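Local coordinates for protein TRAP dicarboxylate transporter, DctP subunit (Ochrobactrum anthropi, PDB 4P47) that probably serves as the periplasmic solute-binding subunit of a TRAP transporter, capturing a small, possibly dicarboxylate, solute for uptake, at residues Lys50-Lys58 with Val259-Tyr270; Val88-Leu98 with Asn238-Phe248. All coordinates share one frame; numbering follows the deposited sequence. Where two conformers were deposited one is given.

Contact 1 of 2, residues Lys50-Lys58 with Val259-Tyr270; sequences KFAELVKEK and VIEQAAVEARDY
F51 is a knob in a hole on the neighbouring helix, formed by I260, A263, A264 and A267. Its ring meets the helix backbone edge-on: CE1 lies 3.6 Å from the carbonyl oxygen of I260, and the backbone N of A264 lies at the ring edge in its plane. CG stands anti to the backbone N (chi1 173°), which carries the ring from a flank of its own helix into this hole. V55 CG2 sits over one face of the ring, nearer its edge than its centre. The same methyl presses on A263 CB at 3.5 Å, and L54 CB joins it there. The helices run antiparallel but inclined, with 143° between the N-to-C directions of the two segments. Helix 43-58 thus packs across the long helix 254-288, in a region predicted as coiled coil, and the pair lies on the sheet. F51 and V55 touch V65 of strand 63-68, while I260 and A264 touch L144 of strand 141-156.

The outer side is more polar. K58 is a second knob, among V259, Q262, A263 and E266. It packs its CB on V259, runs out extended, and turns at chi4 (-76°), which brings NZ to Q262 OE1 in a hydrogen bond of 2.9 Å. E266 OE1 stays 4.2 Å from K58 NZ, too far for a salt bridge. Two waters span that gap, one of them bound only weakly by the lysine. L54 CD1 lies against the carboxylate of E266. At the other end K50 bends twice and lays its CE over the centre of the Y270 ring. Its NZ, over the same face, makes a longer cation-pi contact.

The chemistry is therefore divided: close apolar packing inside, while lysines at the solvent edge pack their aliphatic stems and turn their ammonium groups to water, amide and ring.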
loop_
_atom_site.group_PDB
_atom_site.type_symbol
_atom_site.label_atom_id
_atom_site.label_comp_id
_atom_site.label_asym_id
_atom_site.label_seq_id
_atom_site.Cartn_x
_atom_site.Cartn_y
_atom_site.Cartn_z
ATOM N N LYS A 50 -12.522 3.527 -13.664
ATOM C CA LYS A 50 -12.822 4.948 -13.620
ATOM C C LYS A 50 -11.806 5.740 -14.441
ATOM O O LYS A 50 -12.177 6.622 -15.234
ATOM C CB LYS A 50 -12.878 5.463 -12.179
ATOM C CG LYS A 50 -13.140 6.962 -12.026
ATOM C CD LYS A 50 -14.466 7.426 -12.580
ATOM C CE LYS A 50 -15.607 6.780 -11.881
ATOM N NZ LYS A 50 -16.869 7.441 -12.339
ATOM N N PHE A 51 -10.522 5.445 -14.241
ATOM C CA PHE A 51 -9.450 6.066 -15.020
ATOM C C PHE A 51 -9.706 5.909 -16.523
ATOM O O PHE A 51 -9.655 6.874 -17.291
ATOM C CB PHE A 51 -8.098 5.471 -14.615
ATOM C CG PHE A 51 -6.962 5.938 -15.476
ATOM C CD1 PHE A 51 -6.358 7.186 -15.262
ATOM C CD2 PHE A 51 -6.502 5.172 -16.530
ATOM C CE1 PHE A 51 -5.327 7.623 -16.062
ATOM C CE2 PHE A 51 -5.465 5.616 -17.322
ATOM C CZ PHE A 51 -4.876 6.851 -17.077
ATOM N N ALA A 52 -9.966 4.677 -16.949
ATOM C CA ALA A 52 -10.178 4.397 -18.376
ATOM C C ALA A 52 -11.355 5.203 -18.929
ATOM O O ALA A 52 -11.290 5.735 -20.031
ATOM C CB ALA A 52 -10.410 2.901 -18.589
ATOM N N GLU A 53 -12.432 5.284 -18.167
ATOM C CA GLU A 53 -13.617 5.995 -18.625
ATOM C C GLU A 53 -13.372 7.487 -18.726
ATOM O O GLU A 53 -13.809 8.142 -19.678
ATOM C CB GLU A 53 -14.790 5.714 -17.697
ATOM C CG GLU A 53 -16.055 6.487 -18.043
ATOM C CD GLU A 53 -16.602 6.228 -19.464
ATOM O OE1 GLU A 53 -16.373 5.133 -20.034
ATOM O OE2 GLU A 53 -17.286 7.128 -20.028
ATOM N N LEU A 54 -12.655 8.034 -17.752
ATOM C CA LEU A 54 -12.317 9.453 -17.783
ATOM C C LEU A 54 -11.413 9.780 -18.959
ATOM O O LEU A 54 -11.573 10.800 -19.615
ATOM C CB LEU A 54 -11.658 9.870 -16.466
ATOM C CG LEU A 54 -12.590 9.826 -15.257
ATOM C CD1 LEU A 54 -11.773 10.117 -13.992
ATOM C CD2 LEU A 54 -13.731 10.810 -15.424
ATOM N N VAL A 55 -10.450 8.931 -19.252
ATOM C CA VAL A 55 -9.596 9.169 -20.386
ATOM C C VAL A 55 -10.385 9.111 -21.711
ATOM O O VAL A 55 -10.169 9.917 -22.622
ATOM C CB VAL A 55 -8.421 8.158 -20.393
ATOM C CG1 VAL A 55 -7.645 8.227 -21.685
ATOM C CG2 VAL A 55 -7.486 8.435 -19.208
ATOM N N LYS A 56 -11.290 8.146 -21.819
ATOM C CA LYS A 56 -12.132 7.988 -22.991
ATOM C C LYS A 56 -12.969 9.251 -23.205
ATOM O O LYS A 56 -13.068 9.751 -24.322
ATOM C CB LYS A 56 -13.010 6.759 -22.782
ATOM C CG LYS A 56 -14.010 6.469 -23.897
ATOM C CD LYS A 56 -14.575 5.054 -23.688
ATOM C CE LYS A 56 -15.434 4.573 -24.839
ATOM N NZ LYS A 56 -16.694 5.318 -24.875
ATOM N N GLU A 57 -13.540 9.777 -22.131
ATOM C CA GLU A 57 -14.391 10.959 -22.212
ATOM C C GLU A 57 -13.574 12.184 -22.584
ATOM O O GLU A 57 -13.884 12.891 -23.548
ATOM C CB GLU A 57 -15.130 11.178 -20.889
ATOM C CG GLU A 57 -16.207 10.135 -20.618
ATOM C CD GLU A 57 -16.739 10.175 -19.191
ATOM O OE1 GLU A 57 -16.328 11.062 -18.401
ATOM O OE2 GLU A 57 -17.550 9.293 -18.835
ATOM N N LYS A 58 -12.489 12.410 -21.853
ATOM C CA LYS A 58 -11.719 13.637 -22.015
ATOM C C LYS A 58 -11.040 13.702 -23.354
ATOM O O LYS A 58 -10.804 14.792 -23.872
ATOM C CB LYS A 58 -10.655 13.719 -20.919
ATOM C CG LYS A 58 -11.202 14.004 -19.550
ATOM C CD LYS A 58 -10.079 13.829 -18.502
ATOM C CE LYS A 58 -10.545 14.112 -17.089
ATOM N NZ LYS A 58 -10.688 15.547 -16.784
ATOM N N VAL A 259 -4.757 15.036 -20.152
ATOM C CA VAL A 259 -5.883 14.102 -20.023
ATOM C C VAL A 259 -5.541 12.997 -19.040
ATOM O O VAL A 259 -6.321 12.668 -18.138
ATOM C CB VAL A 259 -6.242 13.467 -21.387
ATOM C CG1 VAL A 259 -7.116 12.239 -21.182
ATOM C CG2 VAL A 259 -6.922 14.493 -22.301
ATOM N N ILE A 260 -4.360 12.429 -19.215
ATOM C CA ILE A 260 -3.933 11.296 -18.408
ATOM C C ILE A 260 -3.747 11.701 -16.959
ATOM O O ILE A 260 -4.183 10.992 -16.061
ATOM C CB ILE A 260 -2.654 10.652 -19.000
ATOM C CG1 ILE A 260 -2.991 9.998 -20.346
ATOM C CG2 ILE A 260 -2.054 9.642 -18.034
ATOM C CD1 ILE A 260 -1.783 9.713 -21.159
ATOM N N GLU A 261 -3.120 12.858 -16.732
ATOM C CA GLU A 261 -2.902 13.380 -15.378
ATOM C C GLU A 261 -4.224 13.703 -14.702
ATOM O O GLU A 261 -4.463 13.316 -13.570
ATOM C CB GLU A 261 -2.023 14.638 -15.423
ATOM C CG GLU A 261 -0.598 14.320 -15.828
ATOM C CD GLU A 261 0.210 15.534 -16.213
ATOM O OE1 GLU A 261 -0.372 16.498 -16.743
ATOM O OE2 GLU A 261 1.435 15.507 -16.015
ATOM N N GLN A 262 -5.114 14.398 -15.405
ATOM C CA GLN A 262 -6.410 14.737 -14.823
ATOM C C GLN A 262 -7.150 13.470 -14.407
ATOM O O GLN A 262 -7.735 13.389 -13.321
ATOM C CB GLN A 262 -7.273 15.526 -15.820
ATOM C CG GLN A 262 -6.751 16.919 -16.098
ATOM C CD GLN A 262 -7.380 17.536 -17.322
ATOM O OE1 GLN A 262 -8.392 17.056 -17.824
ATOM N NE2 GLN A 262 -6.782 18.614 -17.801
ATOM N N ALA A 263 -7.149 12.481 -15.297
ATOM C CA ALA A 263 -7.849 11.237 -15.028
ATOM C C ALA A 263 -7.214 10.482 -13.860
ATOM O O ALA A 263 -7.925 9.887 -13.045
ATOM C CB ALA A 263 -7.882 10.381 -16.289
ATOM N N ALA A 264 -5.888 10.497 -13.771
ATOM C CA ALA A 264 -5.228 9.783 -12.680
ATOM C C ALA A 264 -5.590 10.364 -11.320
ATOM O O ALA A 264 -5.823 9.611 -10.360
ATOM C CB ALA A 264 -3.735 9.817 -12.864
ATOM N N VAL A 265 -5.643 11.683 -11.202
ATOM C CA VAL A 265 -5.921 12.288 -9.894
ATOM C C VAL A 265 -7.410 12.258 -9.566
ATOM O O VAL A 265 -7.775 12.101 -8.405
ATOM C CB VAL A 265 -5.336 13.730 -9.741
ATOM C CG1 VAL A 265 -3.836 13.692 -9.871
ATOM C CG2 VAL A 265 -5.949 14.707 -10.721
ATOM N N GLU A 266 -8.291 12.394 -10.568
ATOM C CA GLU A 266 -9.701 12.254 -10.333
ATOM C C GLU A 266 -10.010 10.796 -9.941
ATOM O O GLU A 266 -10.747 10.539 -8.984
ATOM C CB GLU A 266 -10.523 12.714 -11.553
ATOM C CG GLU A 266 -12.028 12.658 -11.303
ATOM C CD GLU A 266 -12.878 13.138 -12.462
ATOM O OE1 GLU A 266 -12.336 13.644 -13.459
ATOM O OE2 GLU A 266 -14.108 12.949 -12.363
ATOM N N ALA A 267 -9.423 9.827 -10.644
ATOM C CA ALA A 267 -9.651 8.426 -10.314
ATOM C C ALA A 267 -9.101 8.094 -8.927
ATOM O O ALA A 267 -9.672 7.282 -8.218
ATOM C CB ALA A 267 -9.058 7.507 -11.361
ATOM N N ARG A 268 -8.004 8.721 -8.545
ATOM C CA ARG A 268 -7.426 8.540 -7.221
ATOM C C ARG A 268 -8.434 8.780 -6.116
ATOM O O ARG A 268 -8.594 7.951 -5.216
ATOM C CB ARG A 268 -6.240 9.489 -7.033
ATOM C CG ARG A 268 -5.726 9.596 -5.608
ATOM C CD ARG A 268 -4.752 10.734 -5.470
ATOM N NE ARG A 268 -5.460 12.016 -5.420
ATOM C CZ ARG A 268 -4.884 13.198 -5.542
ATOM N NH1 ARG A 268 -3.593 13.314 -5.762
ATOM N NH2 ARG A 268 -5.643 14.283 -5.468
ATOM N N ASP A 269 -9.110 9.924 -6.158
ATOM C CA ASP A 269 -9.995 10.290 -5.051
ATOM C C ASP A 269 -11.155 9.307 -4.985
ATOM O O ASP A 269 -11.590 8.886 -3.901
ATOM C CB ASP A 269 -10.547 11.702 -5.213
ATOM C CG ASP A 269 -9.472 12.764 -5.205
ATOM O OD1 ASP A 269 -8.324 12.478 -4.808
ATOM O OD2 ASP A 269 -9.813 13.913 -5.602
ATOM N N TYR A 270 -11.646 8.907 -6.150
ATOM C CA TYR A 270 -12.718 7.939 -6.243
ATOM C C TYR A 270 -12.267 6.561 -5.747
ATOM O O TYR A 270 -12.996 5.886 -5.017
ATOM C CB TYR A 270 -13.173 7.866 -7.713
ATOM C CG TYR A 270 -14.067 6.722 -8.088
ATOM C CD1 TYR A 270 -15.435 6.761 -7.856
ATOM C CD2 TYR A 270 -13.545 5.613 -8.712
ATOM C CE1 TYR A 270 -16.255 5.690 -8.225
ATOM C CE2 TYR A 270 -14.333 4.569 -9.082
ATOM C CZ TYR A 270 -15.676 4.598 -8.841
ATOM O OH TYR A 270 -16.429 3.512 -9.243
HETATM O O HOH W 1 -13.667 14.589 -15.777
HETATM O O HOH W 2 -10.746 15.507 -14.053
#

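Contact 2 of 2, residues Val88-Leu98 with Asn238-Phe248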
loop_
_atom_site.group_PDB
_atom_site.type_symbol
_atom_site.label_atom_id
_atom_site.label_comp_id
_atom_site.label_asym_id
_atom_site.label_seq_id
_atom_site.Cartn_x
_atom_site.Cartn_y
_atom_site.Cartn_z
ATOM N N VAL A 88 4.667 -2.365 -21.833
ATOM C CA VAL A 88 3.370 -2.155 -21.194
ATOM C C VAL A 88 3.371 -0.677 -20.822
ATOM O O VAL A 88 4.336 -0.207 -20.227
ATOM C CB VAL A 88 3.221 -3.041 -19.955
ATOM C CG1 VAL A 88 1.930 -2.747 -19.230
ATOM C CG2 VAL A 88 3.288 -4.518 -20.363
ATOM N N GLU A 89 2.329 0.077 -21.174
ATOM C CA GLU A 89 2.342 1.533 -20.940
ATOM C C GLU A 89 2.109 1.941 -19.503
ATOM O O GLU A 89 2.739 2.881 -19.018
ATOM C CB GLU A 89 1.299 2.245 -21.790
ATOM C CG GLU A 89 1.641 2.310 -23.277
ATOM C CD GLU A 89 1.417 1.009 -24.021
ATOM O OE1 GLU A 89 0.636 0.160 -23.559
ATOM O OE2 GLU A 89 2.042 0.847 -25.099
ATOM N N MET A 90 1.174 1.287 -18.827
ATOM C CA MET A 90 0.804 1.716 -17.471
ATOM C C MET A 90 0.654 0.556 -16.509
ATOM O O MET A 90 0.316 -0.557 -16.902
ATOM C CB MET A 90 -0.517 2.506 -17.468
ATOM C CG MET A 90 -0.388 3.941 -17.961
ATOM S SD MET A 90 -1.890 4.949 -17.789
ATOM C CE MET A 90 -1.985 4.981 -15.992
ATOM N N THR A 91 0.884 0.832 -15.234
ATOM C CA THR A 91 0.579 -0.125 -14.191
ATOM C C THR A 91 0.322 0.626 -12.897
ATOM O O THR A 91 0.616 1.831 -12.773
ATOM C CB THR A 91 1.695 -1.163 -14.020
ATOM O OG1 THR A 91 1.232 -2.260 -13.230
ATOM C CG2 THR A 91 2.905 -0.563 -13.355
ATOM N N VAL A 92 -0.257 -0.080 -11.938
ATOM C CA VAL A 92 -0.414 0.404 -10.577
ATOM C C VAL A 92 -0.005 -0.722 -9.627
ATOM O O VAL A 92 -0.363 -1.875 -9.838
ATOM C CB VAL A 92 -1.868 0.919 -10.330
ATOM C CG1 VAL A 92 -2.918 -0.159 -10.648
ATOM C CG2 VAL A 92 -2.006 1.460 -8.922
ATOM N N MET A 93 0.797 -0.406 -8.624
ATOM C CA MET A 93 1.275 -1.442 -7.692
ATOM C C MET A 93 1.720 -0.799 -6.402
ATOM O O MET A 93 1.916 0.406 -6.335
ATOM C CB MET A 93 2.466 -2.210 -8.277
ATOM C CG MET A 93 3.714 -1.347 -8.429
ATOM S SD MET A 93 5.118 -2.235 -9.180
ATOM C CE MET A 93 4.504 -2.308 -10.835
ATOM N N ASN A 94 1.914 -1.612 -5.373
ATOM C CA ASN A 94 2.409 -1.108 -4.102
ATOM C C ASN A 94 3.711 -0.353 -4.309
ATOM O O ASN A 94 4.660 -0.866 -4.929
ATOM C CB ASN A 94 2.607 -2.266 -3.111
ATOM C CG ASN A 94 1.295 -2.816 -2.573
ATOM O OD1 ASN A 94 0.225 -2.270 -2.783
ATOM N ND2 ASN A 94 1.382 -3.940 -1.881
ATOM N N ALA A 95 3.781 0.857 -3.771
ATOM C CA ALA A 95 4.914 1.716 -4.059
ATOM C C ALA A 95 6.229 1.221 -3.467
ATOM O O ALA A 95 7.293 1.531 -3.986
ATOM C CB ALA A 95 4.630 3.141 -3.615
ATOM N N GLY A 96 6.162 0.431 -2.411
ATOM C CA GLY A 96 7.367 -0.103 -1.794
ATOM C C GLY A 96 8.130 -1.024 -2.721
ATOM O O GLY A 96 9.338 -1.223 -2.542
ATOM N N ILE A 97 7.451 -1.583 -3.708
ATOM C CA ILE A 97 8.113 -2.441 -4.686
ATOM C C ILE A 97 9.218 -1.671 -5.434
ATOM O O ILE A 97 10.186 -2.262 -5.904
ATOM C CB ILE A 97 7.083 -3.063 -5.640
ATOM C CG1 ILE A 97 6.116 -3.949 -4.853
ATOM C CG2 ILE A 97 7.783 -3.876 -6.763
ATOM C CD1 ILE A 97 4.905 -4.399 -5.686
ATOM N N LEU A 98 9.061 -0.355 -5.544
ATOM C CA LEU A 98 10.040 0.467 -6.247
ATOM C C LEU A 98 11.407 0.527 -5.592
ATOM O O LEU A 98 12.362 0.952 -6.235
ATOM C CB LEU A 98 9.524 1.892 -6.415
ATOM C CG LEU A 98 8.554 2.029 -7.578
ATOM C CD1 LEU A 98 7.671 3.241 -7.429
ATOM C CD2 LEU A 98 9.309 2.091 -8.900
ATOM N N ASN A 238 0.219 0.458 2.849
ATOM C CA ASN A 238 0.593 0.228 1.458
ATOM C C ASN A 238 -0.136 1.207 0.518
ATOM O O ASN A 238 -1.291 0.970 0.146
ATOM C CB ASN A 238 0.252 -1.216 0.996
ATOM C CG ASN A 238 1.074 -2.330 1.674
ATOM O OD1 ASN A 238 0.601 -3.466 1.799
ATOM N ND2 ASN A 238 2.294 -2.030 2.038
ATOM N N PRO A 239 0.536 2.299 0.118
ATOM C CA PRO A 239 0.022 3.109 -0.977
ATOM C C PRO A 239 0.383 2.440 -2.273
ATOM O O PRO A 239 1.404 1.740 -2.324
ATOM C CB PRO A 239 0.792 4.425 -0.833
ATOM C CG PRO A 239 2.058 4.069 -0.173
ATOM C CD PRO A 239 1.839 2.784 0.593
ATOM N N GLN A 240 -0.423 2.630 -3.304
ATOM C CA GLN A 240 -0.041 2.187 -4.628
ATOM C C GLN A 240 0.369 3.380 -5.451
ATOM O O GLN A 240 -0.081 4.519 -5.201
ATOM C CB GLN A 240 -1.152 1.417 -5.295
ATOM C CG GLN A 240 -1.538 0.212 -4.463
ATOM C CD GLN A 240 -2.038 -0.916 -5.293
ATOM O OE1 GLN A 240 -2.841 -0.726 -6.212
ATOM N NE2 GLN A 240 -1.580 -2.113 -4.976
ATOM N N ILE A 241 1.287 3.184 -6.369
ATOM C CA ILE A 241 1.661 4.252 -7.285
ATOM C C ILE A 241 1.216 3.856 -8.687
ATOM O O ILE A 241 1.428 2.723 -9.161
ATOM C CB ILE A 241 3.165 4.579 -7.216
ATOM C CG1 ILE A 241 3.491 5.754 -8.131
ATOM C CG2 ILE A 241 4.007 3.362 -7.539
ATOM C CD1 ILE A 241 4.885 6.317 -7.915
ATOM N N VAL A 242 0.554 4.799 -9.356
ATOM C CA VAL A 242 0.180 4.663 -10.752
ATOM C C VAL A 242 1.290 5.254 -11.595
ATOM O O VAL A 242 1.686 6.417 -11.388
ATOM C CB VAL A 242 -1.127 5.430 -11.034
ATOM C CG1 VAL A 242 -1.537 5.293 -12.501
ATOM C CG2 VAL A 242 -2.262 4.946 -10.114
ATOM N N MET A 243 1.815 4.451 -12.511
ATOM C CA MET A 243 2.948 4.831 -13.335
ATOM C C MET A 243 2.671 4.632 -14.800
ATOM O O MET A 243 1.853 3.790 -15.211
ATOM C CB MET A 243 4.160 3.977 -12.969
ATOM C CG MET A 243 4.702 4.257 -11.584
ATOM S SD MET A 243 5.990 3.107 -11.008
ATOM C CE MET A 243 5.051 1.566 -10.929
ATOM N N ILE A 244 3.398 5.402 -15.603
ATOM C CA ILE A 244 3.382 5.262 -17.035
ATOM C C ILE A 244 4.830 5.193 -17.547
ATOM O O ILE A 244 5.731 5.812 -16.983
ATOM C CB ILE A 244 2.528 6.412 -17.669
ATOM C CG1 ILE A 244 2.336 6.201 -19.163
ATOM C CG2 ILE A 244 3.117 7.800 -17.386
ATOM C CD1 ILE A 244 1.182 7.006 -19.709
ATOM N N SER A 245 5.036 4.392 -18.584
ATOM C CA SER A 245 6.348 4.216 -19.204
ATOM C C SER A 245 6.890 5.557 -19.721
ATOM O O SER A 245 6.207 6.262 -20.455
ATOM C CB SER A 245 6.232 3.213 -20.350
ATOM O OG SER A 245 7.395 3.188 -21.168
ATOM N N LYS A 246 8.113 5.926 -19.352
ATOM C CA LYS A 246 8.692 7.171 -19.878
ATOM C C LYS A 246 8.883 7.128 -21.405
ATOM O O LYS A 246 8.678 8.133 -22.081
ATOM C CB LYS A 246 10.004 7.506 -19.181
ATOM C CG LYS A 246 10.661 8.795 -19.676
ATOM C CD LYS A 246 11.834 9.187 -18.793
ATOM C CE LYS A 246 12.388 10.563 -19.183
ATOM N NZ LYS A 246 12.898 10.572 -20.585
ATOM N N LYS A 247 9.264 5.974 -21.942
ATOM C CA LYS A 247 9.404 5.829 -23.396
ATOM C C LYS A 247 8.100 6.250 -24.095
ATOM O O LYS A 247 8.104 6.980 -25.081
ATOM C CB LYS A 247 9.766 4.385 -23.729
ATOM C CG LYS A 247 10.148 4.124 -25.165
ATOM C CD LYS A 247 10.932 2.816 -25.271
ATOM C CE LYS A 247 11.277 2.472 -26.714
ATOM N NZ LYS A 247 11.765 3.657 -27.468
ATOM N N PHE A 248 6.968 5.784 -23.572
ATOM C CA PHE A 248 5.654 6.170 -24.095
ATOM C C PHE A 248 5.276 7.643 -23.840
ATOM O O PHE A 248 4.836 8.355 -24.744
ATOM C CB PHE A 248 4.579 5.245 -23.492
ATOM C CG PHE A 248 3.182 5.520 -23.978
ATOM C CD1 PHE A 248 2.803 5.142 -25.256
ATOM C CD2 PHE A 248 2.233 6.106 -23.152
ATOM C CE1 PHE A 248 1.512 5.366 -25.712
ATOM C CE2 PHE A 248 0.942 6.344 -23.618
ATOM C CZ PHE A 248 0.592 5.977 -24.899
HETATM O O HOH W 3 -0.513 -5.405 -0.072
#
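M90 and V242 point to the same face of the antiparallel strand pair, together with V92 and I244. The M90 chain bends at chi3 (65°), turning its CE onto V242 CG1 at 3.5 Å, while CG rests against I244 CG1. V92 and V242 form a non-hydrogen-bonded pair and meet methyl to methyl, CG2 to CG2. The other face carries T91, M93, I241 and M243. Here T91 and M243 run alongside each other, whereas M93 stands across M243. The methyl M243 CE meets both, 3.9 Å from T91 CG2 and 3.9 Å from M93 CE.

Paired backbone bonds hold T91 to M243 and M93 to I241. The bond from S245 N to E89 O and that from A95 N to P239 O extend the pairing at the two ends. S245 is also the N-cap of helix 246-249, and its OG is hydrogen-bonded to L83 O of helix 76-85.

At the last pair, N94 with Q240, the side chains set off in different directions, yet Q240 NE2 gives a nearly straight bond of 2.8 Å to N94 OD1. The two amide planes are 68° apart, and the donor comes from above the N94 carbonyl plane. A water joins N94 ND2 to N238 OD1, which also accepts from R152. At the opposite end E89 lays its CG over the centre of the F248 ring, 3.6 Å from the centroid, and its carboxylate accepts from K33 N.

Strand 90-94 runs between strands 30-35 and 229-245 in the sheet. Helix 76-85 packs on the T91 and M243 face, touching them through L83 and L80. The opposite face meets F34 through M90 and V92. Strand 229-245 also pairs with strand 141-156, whose W147 touches V242.

Contact 1 joins two helices and contact 2 two strands of the same layered region, with centres about 15 Å apart. Along the chain the order is 50-58, 88-98, 238-248, 259-270, so the strand pair falls between the two helical segments. Helix 246-249, which follows strand 229-245, leads on to helix 254-288. The contacts touch directly: F51 CZ packs on M90 CE at 3.6 Å, and I260 CD1 on I244 CD1 at 4.3 Å. The helix pair thus backs the sheet on the M90 and I244 face, while helix 76-85 lies on the other. This layering is consistent with an alpha/beta lobe of a periplasmic binding protein, in which distant sequence segments build one core.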